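Local coordinates for protein uronate isomerase (Caulobacter crescentus, PDB 2Q01) that catalyses the isomerisation of D-glucuronate to D-fructuronate and of D-galacturonate to D-tagaturonate in pentose and glucuronate interconversion, at residues T44-F49 and L168-G173; D57-L62 and D140-I145; W116-H121 and P426-V431; A158-F163 and S187-H192. All blocks are in the same frame, centred on the assembly; numbering follows the deposited sequence.

Interaction 1: residues T44-F49 and L168-G173; sequences TDPSWF and LATTEG
The Trp48 indole carries Asp45 CB over the centre of one face, and the Phe49 ring meets Leu168 CD2 obliquely, 3.9 Å from Phe49 CE1. Both rings stand on helix 47-51, which follows strand 37-39 of the TIM-barrel-type domain after a loop; residues 168-173 are the end of the neighbouring parallel strand 165-169 and its outgoing loop. Leu168, its CG anti to the backbone N (chi1 -178°), reaches tip to tip toward Thr44, with CD2 3.6 Å from Thr44 OG1. Thr170 crosses Thr44 at about a right angle: its CG2 lies 3.4 Å from Thr44 O. Because chi1 of Thr170 is 74°, OG1 sits in the crowded position between N and carbonyl carbon and bonds to Glu172 OE1 at 2.7 Å, while His181 NE2 from helix 179-186 holds the same hydroxyl. That bond fixes the carboxylate, whose oxygens face the Pro46 ring. Asp45 caps the next helix: OD2 accepts from Ser47 N at 3.2 Å, the donor standing above the carboxylate plane. Between the backbones the link is made by water: one molecule accepts from Thr44 N and donates to Ala169 O, 2.6 Å from that water's oxygen.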
loop_
_atom_site.group_PDB
_atom_site.type_symbol
_atom_site.label_atom_id
_atom_site.label_comp_id
_atom_site.label_asym_id
_atom_site.label_seq_id
_atom_site.Cartn_x
_atom_site.Cartn_y
_atom_site.Cartn_z
ATOM N N THR B 44 19.123 -11.643 -21.556
ATOM C CA THR B 44 20.362 -12.375 -21.830
ATOM C C THR B 44 20.859 -12.039 -23.238
ATOM O O THR B 44 20.073 -11.627 -24.100
ATOM C CB THR B 44 20.210 -13.918 -21.664
ATOM O OG1 THR B 44 19.290 -14.430 -22.636
ATOM C CG2 THR B 44 19.731 -14.283 -20.251
ATOM N N ASP B 45 22.161 -12.202 -23.458
ATOM C CA ASP B 45 22.787 -11.899 -24.743
ATOM C C ASP B 45 22.640 -13.121 -25.646
ATOM O O ASP B 45 23.116 -14.197 -25.294
ATOM C CB ASP B 45 24.267 -11.564 -24.524
ATOM C CG ASP B 45 24.904 -10.827 -25.694
ATOM O OD1 ASP B 45 25.955 -10.191 -25.465
ATOM O OD2 ASP B 45 24.394 -10.879 -26.831
ATOM N N PRO B 46 21.972 -12.961 -26.810
ATOM C CA PRO B 46 21.820 -14.041 -27.800
ATOM C C PRO B 46 23.134 -14.543 -28.403
ATOM O O PRO B 46 23.189 -15.667 -28.900
ATOM C CB PRO B 46 20.974 -13.390 -28.898
ATOM C CG PRO B 46 21.192 -11.921 -28.734
ATOM C CD PRO B 46 21.284 -11.733 -27.253
ATOM N N SER B 47 24.174 -13.713 -28.360
ATOM C CA SER B 47 25.489 -14.077 -28.883
ATOM C C SER B 47 26.172 -15.161 -28.051
ATOM O O SER B 47 27.041 -15.870 -28.559
ATOM C CB SER B 47 26.391 -12.848 -28.965
ATOM O OG SER B 47 26.846 -12.471 -27.680
ATOM N N TRP B 48 25.779 -15.278 -26.782
ATOM C CA TRP B 48 26.284 -16.326 -25.891
ATOM C C TRP B 48 25.984 -17.724 -26.421
ATOM O O TRP B 48 26.801 -18.628 -26.282
ATOM C CB TRP B 48 25.695 -16.191 -24.483
ATOM C CG TRP B 48 26.131 -14.970 -23.710
ATOM C CD1 TRP B 48 27.236 -14.193 -23.936
ATOM C CD2 TRP B 48 25.483 -14.417 -22.556
ATOM N NE1 TRP B 48 27.305 -13.183 -23.004
ATOM C CE2 TRP B 48 26.244 -13.299 -22.145
ATOM C CE3 TRP B 48 24.327 -14.756 -21.833
ATOM C CZ2 TRP B 48 25.881 -12.508 -21.046
ATOM C CZ3 TRP B 48 23.968 -13.970 -20.737
ATOM C CH2 TRP B 48 24.744 -12.860 -20.355
ATOM N N PHE B 49 24.820 -17.886 -27.041
ATOM C CA PHE B 49 24.392 -19.184 -27.556
ATOM C C PHE B 49 24.734 -19.382 -29.030
ATOM O O PHE B 49 24.763 -20.516 -29.510
ATOM C CB PHE B 49 22.893 -19.392 -27.306
ATOM C CG PHE B 49 22.483 -19.115 -25.892
ATOM C CD1 PHE B 49 21.860 -17.917 -25.557
ATOM C CD2 PHE B 49 22.755 -20.035 -24.884
ATOM C CE1 PHE B 49 21.499 -17.650 -24.242
ATOM C CE2 PHE B 49 22.398 -19.775 -23.568
ATOM C CZ PHE B 49 21.769 -18.581 -23.247
ATOM N N LEU B 168 13.576 -19.374 -24.080
ATOM C CA LEU B 168 14.234 -18.189 -23.533
ATOM C C LEU B 168 14.093 -17.040 -24.520
ATOM O O LEU B 168 14.470 -17.169 -25.681
ATOM C CB LEU B 168 15.717 -18.468 -23.264
ATOM C CG LEU B 168 16.593 -17.371 -22.653
ATOM C CD1 LEU B 168 16.078 -16.946 -21.284
ATOM C CD2 LEU B 168 18.030 -17.850 -22.542
ATOM N N ALA B 169 13.544 -15.922 -24.060
ATOM C CA ALA B 169 13.425 -14.734 -24.903
ATOM C C ALA B 169 14.448 -13.672 -24.518
ATOM O O ALA B 169 14.668 -13.401 -23.336
ATOM C CB ALA B 169 12.005 -14.162 -24.852
ATOM N N THR B 170 15.080 -13.087 -25.529
ATOM C CA THR B 170 15.954 -11.935 -25.344
ATOM C C THR B 170 15.218 -10.669 -25.818
ATOM O O THR B 170 14.104 -10.755 -26.328
ATOM C CB THR B 170 17.294 -12.121 -26.089
ATOM O OG1 THR B 170 17.089 -11.952 -27.494
ATOM C CG2 THR B 170 17.865 -13.511 -25.836
ATOM N N THR B 171 15.827 -9.498 -25.646
ATOM C CA THR B 171 15.146 -8.234 -25.960
ATOM C C THR B 171 15.996 -7.315 -26.846
ATOM O O THR B 171 17.064 -6.852 -26.430
ATOM C CB THR B 171 14.698 -7.509 -24.664
ATOM O OG1 THR B 171 13.888 -8.393 -23.879
ATOM C CG2 THR B 171 13.895 -6.269 -24.976
ATOM N N GLU B 172 15.520 -7.071 -28.070
ATOM C CA GLU B 172 16.228 -6.217 -29.039
ATOM C C GLU B 172 15.328 -5.106 -29.565
ATOM O O GLU B 172 14.107 -5.249 -29.594
ATOM C CB GLU B 172 16.765 -7.014 -30.242
ATOM C CG GLU B 172 17.019 -8.514 -30.041
ATOM C CD GLU B 172 18.228 -8.841 -29.185
ATOM O OE1 GLU B 172 18.036 -9.485 -28.138
ATOM O OE2 GLU B 172 19.365 -8.475 -29.558
ATOM N N GLY B 173 15.939 -4.000 -29.977
ATOM C CA GLY B 173 15.223 -2.923 -30.653
ATOM C C GLY B 173 15.189 -3.129 -32.157
ATOM O O GLY B 173 15.911 -3.976 -32.679
HETATM O O HOH W 1 16.781 -13.674 -21.851
HETATM O O HOH W 2 18.962 -8.918 -25.069
#

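Interaction 2: residues D57-L62 and D140-I145; sequences DATDLL and DYFDRI
A near-perpendicular helix-helix packing joins helices 58-63 and 138-149, their short segments at 81° with the axes 10.1 Å apart at closest approach. Residues 58-62 form a weakly bonded helix with a wider, pi-type turn at 59-62. The tight part is centred on Ala58, whose CA is the nearest to the partner helix, 5.7 Å from Phe142 CA. Its methyl is directed at helix 138-149 and fits between two side chains one helical turn apart: Ala58 CB stands 3.7 Å from Phe142 CD2 and 3.8 Å from Ile145 CG2. Phe142 gets there by placing CG anti to its backbone N (chi1 -174°), which lays the ring alongside the start of helix 58-63. There Thr59 OG1 meets the ring edge close to its plane, 3.7 Å from Phe142 CE2; this hydroxyl is satisfied by Pro96 O, so its approach to the ring is packing. Trp100 of helix 96-105 also touches Ala58 and Thr59.

Away from Ala58 the fit slackens. The partly exposed Asp57 runs beside Phe142, pointing the same way, with OD1 4.2 Å from Phe142 CZ. On the far surface of helix 138-149, Arg144 is exposed and makes a long ion pair with Asp140, while Asp143 turns from the contact to Arg97. Beyond Ala58, Leu62 and Ile145 meet tip to tip, Leu62 CD1 lying 4.1 Å from Ile145 CD1.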
loop_
_atom_site.group_PDB
_atom_site.type_symbol
_atom_site.label_atom_id
_atom_site.label_comp_id
_atom_site.label_asym_id
_atom_site.label_seq_id
_atom_site.Cartn_x
_atom_site.Cartn_y
_atom_site.Cartn_z
ATOM N N ASP B 57 35.297 -15.126 -15.837
ATOM C CA ASP B 57 35.536 -14.897 -14.409
ATOM C C ASP B 57 34.293 -15.123 -13.566
ATOM O O ASP B 57 33.177 -15.122 -14.079
ATOM C CB ASP B 57 36.008 -13.454 -14.167
ATOM C CG ASP B 57 37.383 -13.171 -14.738
ATOM O OD1 ASP B 57 38.208 -14.107 -14.841
ATOM O OD2 ASP B 57 37.644 -11.993 -15.071
ATOM N N ALA B 58 34.499 -15.287 -12.262
ATOM C CA ALA B 58 33.420 -15.219 -11.283
ATOM C C ALA B 58 32.891 -13.789 -11.216
ATOM O O ALA B 58 31.700 -13.569 -11.003
ATOM C CB ALA B 58 33.921 -15.654 -9.921
ATOM N N THR B 59 33.792 -12.828 -11.404
ATOM C CA THR B 59 33.455 -11.411 -11.416
ATOM C C THR B 59 32.678 -11.024 -12.681
ATOM O O THR B 59 31.626 -10.387 -12.595
ATOM C CB THR B 59 34.726 -10.557 -11.248
ATOM O OG1 THR B 59 35.315 -10.857 -9.978
ATOM C CG2 THR B 59 34.413 -9.067 -11.310
ATOM N N ASP B 60 33.180 -11.437 -13.842
ATOM C CA ASP B 60 32.546 -11.112 -15.123
ATOM C C ASP B 60 31.175 -11.746 -15.346
ATOM O O ASP B 60 30.388 -11.252 -16.149
ATOM C CB ASP B 60 33.474 -11.449 -16.290
ATOM C CG ASP B 60 34.192 -10.230 -16.824
ATOM O OD1 ASP B 60 34.016 -9.925 -18.024
ATOM O OD2 ASP B 60 34.912 -9.565 -16.044
ATOM N N LEU B 61 30.893 -12.829 -14.629
ATOM C CA LEU B 61 29.641 -13.553 -14.789
ATOM C C LEU B 61 28.606 -13.157 -13.734
ATOM O O LEU B 61 27.420 -12.989 -14.045
ATOM C CB LEU B 61 29.906 -15.065 -14.752
ATOM C CG LEU B 61 28.737 -16.050 -14.819
ATOM C CD1 LEU B 61 28.116 -16.090 -16.201
ATOM C CD2 LEU B 61 29.195 -17.428 -14.403
ATOM N N LEU B 62 29.059 -13.001 -12.493
ATOM C CA LEU B 62 28.146 -12.805 -11.369
ATOM C C LEU B 62 28.126 -11.379 -10.832
ATOM O O LEU B 62 27.061 -10.854 -10.517
ATOM C CB LEU B 62 28.463 -13.790 -10.232
ATOM C CG LEU B 62 28.324 -15.291 -10.519
ATOM C CD1 LEU B 62 29.174 -16.093 -9.553
ATOM C CD2 LEU B 62 26.867 -15.744 -10.466
ATOM N N ASP B 140 39.015 -19.052 -2.652
ATOM C CA ASP B 140 38.610 -20.416 -2.957
ATOM C C ASP B 140 37.397 -20.421 -3.883
ATOM O O ASP B 140 37.361 -21.188 -4.841
ATOM C CB ASP B 140 38.327 -21.201 -1.671
ATOM C CG ASP B 140 37.949 -22.652 -1.939
ATOM O OD1 ASP B 140 38.717 -23.358 -2.628
ATOM O OD2 ASP B 140 36.883 -23.083 -1.453
ATOM N N TYR B 141 36.426 -19.551 -3.598
ATOM C CA TYR B 141 35.248 -19.358 -4.455
ATOM C C TYR B 141 35.619 -18.900 -5.863
ATOM O O TYR B 141 35.101 -19.437 -6.840
ATOM C CB TYR B 141 34.296 -18.330 -3.848
ATOM C CG TYR B 141 33.086 -18.897 -3.145
ATOM C CD1 TYR B 141 33.154 -19.308 -1.814
ATOM C CD2 TYR B 141 31.859 -18.989 -3.800
ATOM C CE1 TYR B 141 32.036 -19.816 -1.158
ATOM C CE2 TYR B 141 30.736 -19.493 -3.151
ATOM C CZ TYR B 141 30.831 -19.906 -1.830
ATOM O OH TYR B 141 29.722 -20.403 -1.184
ATOM N N PHE B 142 36.521 -17.920 -5.953
ATOM C CA PHE B 142 36.883 -17.308 -7.232
ATOM C C PHE B 142 37.425 -18.317 -8.230
ATOM O O PHE B 142 36.826 -18.522 -9.285
ATOM C CB PHE B 142 37.881 -16.153 -7.052
ATOM C CG PHE B 142 38.178 -15.410 -8.330
ATOM C CD1 PHE B 142 39.332 -15.679 -9.062
ATOM C CD2 PHE B 142 37.291 -14.454 -8.815
ATOM C CE1 PHE B 142 39.597 -15.002 -10.253
ATOM C CE2 PHE B 142 37.551 -13.768 -9.998
ATOM C CZ PHE B 142 38.705 -14.047 -10.720
ATOM N N ASP B 143 38.541 -18.955 -7.883
ATOM C CA ASP B 143 39.220 -19.847 -8.822
ATOM C C ASP B 143 38.527 -21.194 -9.040
ATOM O O ASP B 143 38.769 -21.842 -10.056
ATOM C CB ASP B 143 40.716 -20.005 -8.495
ATOM C CG ASP B 143 40.984 -20.225 -7.018
ATOM O OD1 ASP B 143 41.922 -19.591 -6.491
ATOM O OD2 ASP B 143 40.266 -21.024 -6.378
ATOM N N ARG B 144 37.661 -21.604 -8.112
ATOM C CA ARG B 144 36.843 -22.803 -8.328
ATOM C C ARG B 144 35.684 -22.564 -9.300
ATOM O O ARG B 144 35.301 -23.473 -10.035
ATOM C CB ARG B 144 36.331 -23.402 -7.017
ATOM C CG ARG B 144 37.356 -24.270 -6.304
ATOM C CD ARG B 144 36.719 -25.540 -5.766
ATOM N NE ARG B 144 35.977 -25.325 -4.525
ATOM C CZ ARG B 144 34.927 -26.048 -4.141
ATOM N NH1 ARG B 144 34.321 -25.778 -2.990
ATOM N NH2 ARG B 144 34.469 -27.033 -4.905
ATOM N N ILE B 145 35.133 -21.348 -9.293
ATOM C CA ILE B 145 34.132 -20.934 -10.283
ATOM C C ILE B 145 34.807 -20.740 -11.643
ATOM O O ILE B 145 34.324 -21.238 -12.660
ATOM C CB ILE B 145 33.388 -19.640 -9.852
ATOM C CG1 ILE B 145 32.436 -19.926 -8.686
ATOM C CG2 ILE B 145 32.601 -19.037 -11.017
ATOM C CD1 ILE B 145 31.935 -18.674 -7.954
#

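Interaction 3: residues W116-H121 and P426-V431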
loop_
_atom_site.group_PDB
_atom_site.type_symbol
_atom_site.label_atom_id
_atom_site.label_comp_id
_atom_site.label_asym_id
_atom_site.label_seq_id
_atom_site.Cartn_x
_atom_site.Cartn_y
_atom_site.Cartn_z
ATOM N N TRP B 116 20.260 -13.066 -1.696
ATOM C CA TRP B 116 20.768 -14.085 -0.789
ATOM C C TRP B 116 20.260 -15.443 -1.253
ATOM O O TRP B 116 21.023 -16.402 -1.333
ATOM C CB TRP B 116 20.286 -13.804 0.635
ATOM C CG TRP B 116 20.881 -14.674 1.708
ATOM C CD1 TRP B 116 21.944 -14.372 2.504
ATOM C CD2 TRP B 116 20.427 -15.973 2.121
ATOM N NE1 TRP B 116 22.192 -15.398 3.380
ATOM C CE2 TRP B 116 21.277 -16.395 3.168
ATOM C CE3 TRP B 116 19.387 -16.822 1.706
ATOM C CZ2 TRP B 116 21.122 -17.633 3.810
ATOM C CZ3 TRP B 116 19.232 -18.048 2.346
ATOM C CH2 TRP B 116 20.098 -18.442 3.388
ATOM N N VAL B 117 18.969 -15.504 -1.567
ATOM C CA VAL B 117 18.329 -16.725 -2.040
ATOM C C VAL B 117 18.869 -17.161 -3.412
ATOM O O VAL B 117 19.219 -18.329 -3.585
ATOM C CB VAL B 117 16.774 -16.591 -2.057
ATOM C CG1 VAL B 117 16.126 -17.832 -2.628
ATOM C CG2 VAL B 117 16.227 -16.332 -0.650
ATOM N N TRP B 118 18.969 -16.224 -4.361
ATOM C CA TRP B 118 19.387 -16.557 -5.734
ATOM C C TRP B 118 20.847 -16.978 -5.838
ATOM O O TRP B 118 21.153 -17.964 -6.498
ATOM C CB TRP B 118 19.134 -15.408 -6.717
ATOM C CG TRP B 118 17.718 -14.926 -6.802
ATOM C CD1 TRP B 118 16.579 -15.683 -6.755
ATOM C CD2 TRP B 118 17.293 -13.571 -6.985
ATOM N NE1 TRP B 118 15.470 -14.879 -6.878
ATOM C CE2 TRP B 118 15.878 -13.578 -7.021
ATOM C CE3 TRP B 118 17.970 -12.347 -7.110
ATOM C CZ2 TRP B 118 15.126 -12.407 -7.180
ATOM C CZ3 TRP B 118 17.223 -11.183 -7.266
ATOM C CH2 TRP B 118 15.814 -11.222 -7.296
ATOM N N LEU B 119 21.736 -16.230 -5.190
ATOM C CA LEU B 119 23.166 -16.517 -5.246
ATOM C C LEU B 119 23.556 -17.779 -4.499
ATOM O O LEU B 119 24.428 -18.513 -4.960
ATOM C CB LEU B 119 23.993 -15.340 -4.728
ATOM C CG LEU B 119 24.288 -14.183 -5.680
ATOM C CD1 LEU B 119 24.988 -13.093 -4.905
ATOM C CD2 LEU B 119 25.141 -14.638 -6.853
ATOM N N ASN B 120 22.912 -18.037 -3.362
ATOM C CA ASN B 120 23.155 -19.282 -2.630
ATOM C C ASN B 120 22.592 -20.513 -3.333
ATOM O O ASN B 120 23.107 -21.611 -3.152
ATOM C CB ASN B 120 22.668 -19.196 -1.180
ATOM C CG ASN B 120 23.571 -18.321 -0.307
ATOM O OD1 ASN B 120 24.798 -18.327 -0.445
ATOM N ND2 ASN B 120 22.960 -17.574 0.604
ATOM N N HIS B 121 21.543 -20.320 -4.135
ATOM C CA HIS B 121 21.053 -21.349 -5.049
ATOM C C HIS B 121 22.123 -21.642 -6.100
ATOM O O HIS B 121 22.425 -22.801 -6.364
ATOM C CB HIS B 121 19.736 -20.905 -5.700
ATOM C CG HIS B 121 19.094 -21.936 -6.583
ATOM N ND1 HIS B 121 17.840 -22.450 -6.330
ATOM C CD2 HIS B 121 19.508 -22.515 -7.737
ATOM C CE1 HIS B 121 17.521 -23.320 -7.273
ATOM N NE2 HIS B 121 18.517 -23.381 -8.138
ATOM N N PRO B 426 17.449 -20.581 -13.297
ATOM C CA PRO B 426 16.804 -21.628 -12.492
ATOM C C PRO B 426 16.552 -21.254 -11.024
ATOM O O PRO B 426 15.543 -21.673 -10.464
ATOM C CB PRO B 426 17.778 -22.806 -12.595
ATOM C CG PRO B 426 19.074 -22.199 -12.950
ATOM C CD PRO B 426 18.735 -21.060 -13.842
ATOM N N ALA B 427 17.453 -20.469 -10.431
ATOM C CA ALA B 427 17.284 -19.931 -9.074
ATOM C C ALA B 427 16.025 -19.082 -8.915
ATOM O O ALA B 427 15.296 -19.232 -7.941
ATOM C CB ALA B 427 18.511 -19.126 -8.671
ATOM N N ARG B 428 15.783 -18.208 -9.892
ATOM C CA ARG B 428 14.664 -17.264 -9.876
ATOM C C ARG B 428 13.325 -17.928 -10.140
ATOM O O ARG B 428 12.310 -17.550 -9.550
ATOM C CB ARG B 428 14.894 -16.151 -10.903
ATOM C CG ARG B 428 15.902 -15.121 -10.460
ATOM C CD ARG B 428 16.456 -14.348 -11.640
ATOM N NE ARG B 428 17.591 -13.505 -11.256
ATOM C CZ ARG B 428 17.490 -12.273 -10.765
ATOM N NH1 ARG B 428 16.301 -11.711 -10.589
ATOM N NH2 ARG B 428 18.589 -11.600 -10.448
ATOM N N HIS B 429 13.327 -18.901 -11.047
ATOM C CA HIS B 429 12.140 -19.701 -11.336
ATOM C C HIS B 429 11.765 -20.632 -10.194
ATOM O O HIS B 429 10.586 -20.873 -9.974
ATOM C CB HIS B 429 12.307 -20.484 -12.635
ATOM C CG HIS B 429 11.835 -19.739 -13.842
ATOM N ND1 HIS B 429 12.608 -18.796 -14.483
ATOM C CD2 HIS B 429 10.663 -19.785 -14.515
ATOM C CE1 HIS B 429 11.933 -18.296 -15.501
ATOM N NE2 HIS B 429 10.752 -18.882 -15.545
ATOM N N ASP B 430 12.764 -21.134 -9.468
ATOM C CA ASP B 430 12.528 -21.931 -8.264
ATOM C C ASP B 430 11.832 -21.130 -7.166
ATOM O O ASP B 430 10.907 -21.636 -6.525
ATOM C CB ASP B 430 13.828 -22.521 -7.722
ATOM C CG ASP B 430 13.582 -23.684 -6.787
ATOM O OD1 ASP B 430 13.706 -23.508 -5.557
ATOM O OD2 ASP B 430 13.235 -24.772 -7.286
ATOM N N VAL B 431 12.282 -19.890 -6.953
ATOM C CA VAL B 431 11.657 -18.962 -5.996
ATOM C C VAL B 431 10.190 -18.708 -6.362
ATOM O O VAL B 431 9.319 -18.733 -5.497
ATOM C CB VAL B 431 12.439 -17.620 -5.920
ATOM C CG1 VAL B 431 11.678 -16.547 -5.134
ATOM C CG2 VAL B 431 13.788 -17.833 -5.310
HETATM O O HOH W 3 12.740 -15.005 -8.202
HETATM O O HOH W 4 15.478 -21.193 -4.392
#
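Helices 114-126 and 425-445 pack at 128° between short segments whose axes approach to 8.9 Å. The cation-pi part is a stack: the Arg428 guanidinium lies on one face of Trp118, CZ 3.7 Å from the six-membered ring's centroid and the planes 29° apart. Arg428 is extended from CG to NE, so CG also covers the five-membered ring in a CH-pi contact. A second CH-pi contact puts Ala427 CA 3.6 Å above the His121 ring centre, only 5° off its normal. Apolar packing adds Val431 CG2, at the Trp118 edge and 3.6 Å from Val117 CG1. Water supplies the polar links: one molecule accepts from Trp118 NE1 and donates to Arg428 O, and another donates to Asp430 OD1, with a weak link to His121 ND1. Asp430 is held mainly by Tyr29, Arg13 and Arg434. Arg428 also has a long, weak ion pair with Asp391, and the aromatic faces of Trp118 and Tyr68 probably contribute to stabilising its buried charge.

Interaction 4: residues A158-F163 and S187-H192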
loop_
_atom_site.group_PDB
_atom_site.type_symbol
_atom_site.label_atom_id
_atom_site.label_comp_id
_atom_site.label_asym_id
_atom_site.label_seq_id
_atom_site.Cartn_x
_atom_site.Cartn_y
_atom_site.Cartn_z
ATOM N N ALA B 158 25.377 -25.797 -23.152
ATOM C CA ALA B 158 25.371 -26.942 -22.242
ATOM C C ALA B 158 24.600 -26.638 -20.961
ATOM O O ALA B 158 23.914 -27.508 -20.425
ATOM C CB ALA B 158 26.791 -27.365 -21.919
ATOM N N LEU B 159 24.721 -25.400 -20.487
ATOM C CA LEU B 159 24.001 -24.925 -19.307
ATOM C C LEU B 159 22.513 -24.748 -19.584
ATOM O O LEU B 159 21.685 -25.045 -18.727
ATOM C CB LEU B 159 24.597 -23.605 -18.824
ATOM C CG LEU B 159 25.873 -23.647 -17.983
ATOM C CD1 LEU B 159 26.519 -22.267 -17.930
ATOM C CD2 LEU B 159 25.588 -24.150 -16.582
ATOM N N PHE B 160 22.188 -24.266 -20.785
ATOM C CA PHE B 160 20.810 -24.120 -21.261
ATOM C C PHE B 160 20.065 -25.452 -21.204
ATOM O O PHE B 160 18.894 -25.498 -20.831
ATOM C CB PHE B 160 20.833 -23.589 -22.697
ATOM C CG PHE B 160 19.486 -23.158 -23.239
ATOM C CD1 PHE B 160 19.104 -21.824 -23.191
ATOM C CD2 PHE B 160 18.627 -24.075 -23.848
ATOM C CE1 PHE B 160 17.884 -21.413 -23.712
ATOM C CE2 PHE B 160 17.406 -23.671 -24.374
ATOM C CZ PHE B 160 17.034 -22.337 -24.305
ATOM N N ASP B 161 20.754 -26.527 -21.577
ATOM C CA ASP B 161 20.169 -27.867 -21.573
ATOM C C ASP B 161 20.058 -28.458 -20.168
ATOM O O ASP B 161 19.049 -29.080 -19.832
ATOM C CB ASP B 161 20.965 -28.792 -22.492
ATOM C CG ASP B 161 21.052 -28.264 -23.911
ATOM O OD1 ASP B 161 22.022 -28.612 -24.621
ATOM O OD2 ASP B 161 20.154 -27.491 -24.314
ATOM N N ARG B 162 21.091 -28.245 -19.355
ATOM C CA ARG B 162 21.105 -28.699 -17.968
ATOM C C ARG B 162 20.035 -28.011 -17.123
ATOM O O ARG B 162 19.470 -28.625 -16.214
ATOM C CB ARG B 162 22.477 -28.463 -17.334
ATOM C CG ARG B 162 22.727 -29.322 -16.101
ATOM C CD ARG B 162 23.289 -28.514 -14.951
ATOM N NE ARG B 162 24.688 -28.149 -15.161
ATOM C CZ ARG B 162 25.527 -27.802 -14.191
ATOM N NH1 ARG B 162 25.123 -27.775 -12.923
ATOM N NH2 ARG B 162 26.777 -27.488 -14.492
ATOM N N PHE B 163 19.762 -26.741 -17.430
ATOM C CA PHE B 163 18.774 -25.953 -16.691
ATOM C C PHE B 163 17.335 -26.307 -17.080
ATOM O O PHE B 163 16.386 -25.924 -16.384
ATOM C CB PHE B 163 19.013 -24.453 -16.882
ATOM C CG PHE B 163 20.236 -23.918 -16.172
ATOM C CD1 PHE B 163 20.840 -24.621 -15.128
ATOM C CD2 PHE B 163 20.761 -22.676 -16.529
ATOM C CE1 PHE B 163 21.961 -24.111 -14.475
ATOM C CE2 PHE B 163 21.876 -22.155 -15.878
ATOM C CZ PHE B 163 22.478 -22.873 -14.850
ATOM N N SER B 187 22.054 -23.561 -36.511
ATOM C CA SER B 187 22.908 -24.586 -35.911
ATOM C C SER B 187 22.114 -25.843 -35.581
ATOM O O SER B 187 20.883 -25.811 -35.526
ATOM C CB SER B 187 23.601 -24.056 -34.650
ATOM O OG SER B 187 22.690 -23.920 -33.575
ATOM N N GLY B 188 22.830 -26.944 -35.356
ATOM C CA GLY B 188 22.215 -28.235 -35.027
ATOM C C GLY B 188 21.584 -28.289 -33.647
ATOM O O GLY B 188 20.695 -29.105 -33.397
ATOM N N TRP B 189 22.062 -27.420 -32.756
ATOM C CA TRP B 189 21.513 -27.230 -31.416
ATOM C C TRP B 189 20.061 -26.765 -31.487
ATOM O O TRP B 189 19.720 -25.897 -32.293
ATOM C CB TRP B 189 22.355 -26.192 -30.687
ATOM C CG TRP B 189 22.039 -26.013 -29.237
ATOM C CD1 TRP B 189 22.220 -26.927 -28.238
ATOM C CD2 TRP B 189 21.530 -24.829 -28.611
ATOM N NE1 TRP B 189 21.844 -26.389 -27.032
ATOM C CE2 TRP B 189 21.414 -25.104 -27.232
ATOM C CE3 TRP B 189 21.155 -23.561 -29.083
ATOM C CZ2 TRP B 189 20.940 -24.159 -26.316
ATOM C CZ3 TRP B 189 20.684 -22.621 -28.170
ATOM C CH2 TRP B 189 20.581 -22.928 -26.802
ATOM N N GLY B 190 19.211 -27.353 -30.648
ATOM C CA GLY B 190 17.764 -27.161 -30.754
ATOM C C GLY B 190 17.138 -26.249 -29.717
ATOM O O GLY B 190 15.929 -26.307 -29.487
ATOM N N GLY B 191 17.959 -25.405 -29.098
ATOM C CA GLY B 191 17.490 -24.465 -28.083
ATOM C C GLY B 191 16.610 -23.377 -28.667
ATOM O O GLY B 191 16.958 -22.760 -29.680
ATOM N N HIS B 192 15.468 -23.153 -28.020
ATOM C CA HIS B 192 14.470 -22.200 -28.483
ATOM C C HIS B 192 14.751 -20.845 -27.851
ATOM O O HIS B 192 14.108 -20.440 -26.882
ATOM C CB HIS B 192 13.067 -22.719 -28.158
ATOM C CG HIS B 192 11.946 -21.905 -28.733
ATOM N ND1 HIS B 192 10.966 -21.333 -27.948
ATOM C CD2 HIS B 192 11.628 -21.596 -30.012
ATOM C CE1 HIS B 192 10.103 -20.695 -28.717
ATOM N NE2 HIS B 192 10.481 -20.840 -29.974
#
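Within the beta-alpha-beta crossover that joins the parallel strands 165-169 and 192-194, the loop leaving helix 179-186 packs back on helix 156-162, which precedes the first of those strands. The pair at the centre is edge-to-face: the Trp189 benzo edge points at the face of Phe160, with the six-membered rings' centroids 5.0 Å apart and planes at 70°. Trp189 CZ2 comes 3.4 Å from Phe160 CD2, and CH2 sits over the same face, displaced toward the rim. In both residues CG is anti to the backbone N, which sends the two rings across the gap toward each other. Gly191 is folded against the indole, its N above the ring centre, and its CA is 3.8 Å from Phe160 CE2. Asp161 probably steadies the indole's rotation; its OD2 takes a weak second bond from NE1 and also forms a salt bridge with Arg480. Asp161 OD1 receives the main bond from Trp189 NE1 at 3.3 Å through its syn lone pair, at an N-H...O angle of 159° and almost exactly in the indole plane.

Overall arrangement
All four contacts are largely buried, but their distance from the chain centre differs, from about 12 Å for the centre of interaction 1 to about 24 Å for that of interaction 2. Interaction 4 flanks the strand of interaction 1: helix 156-162 precedes strand 165-169, Phe160 packs on Leu168 and Phe49, and Leu168 N lies 3.0 Å from His192 O in a probable backbone hydrogen bond. Interactions 2 and 3 are helix pairs, joined through Leu62 and Leu119; Pro426 on Phe163 ties interaction 3 to interaction 4. The chemistry varies accordingly: water-bridged backbone at the strand end, mainly apolar helix packing in interaction 2, cation-pi in interaction 3, and a direct indole-carboxylate bond at the partly exposed loop.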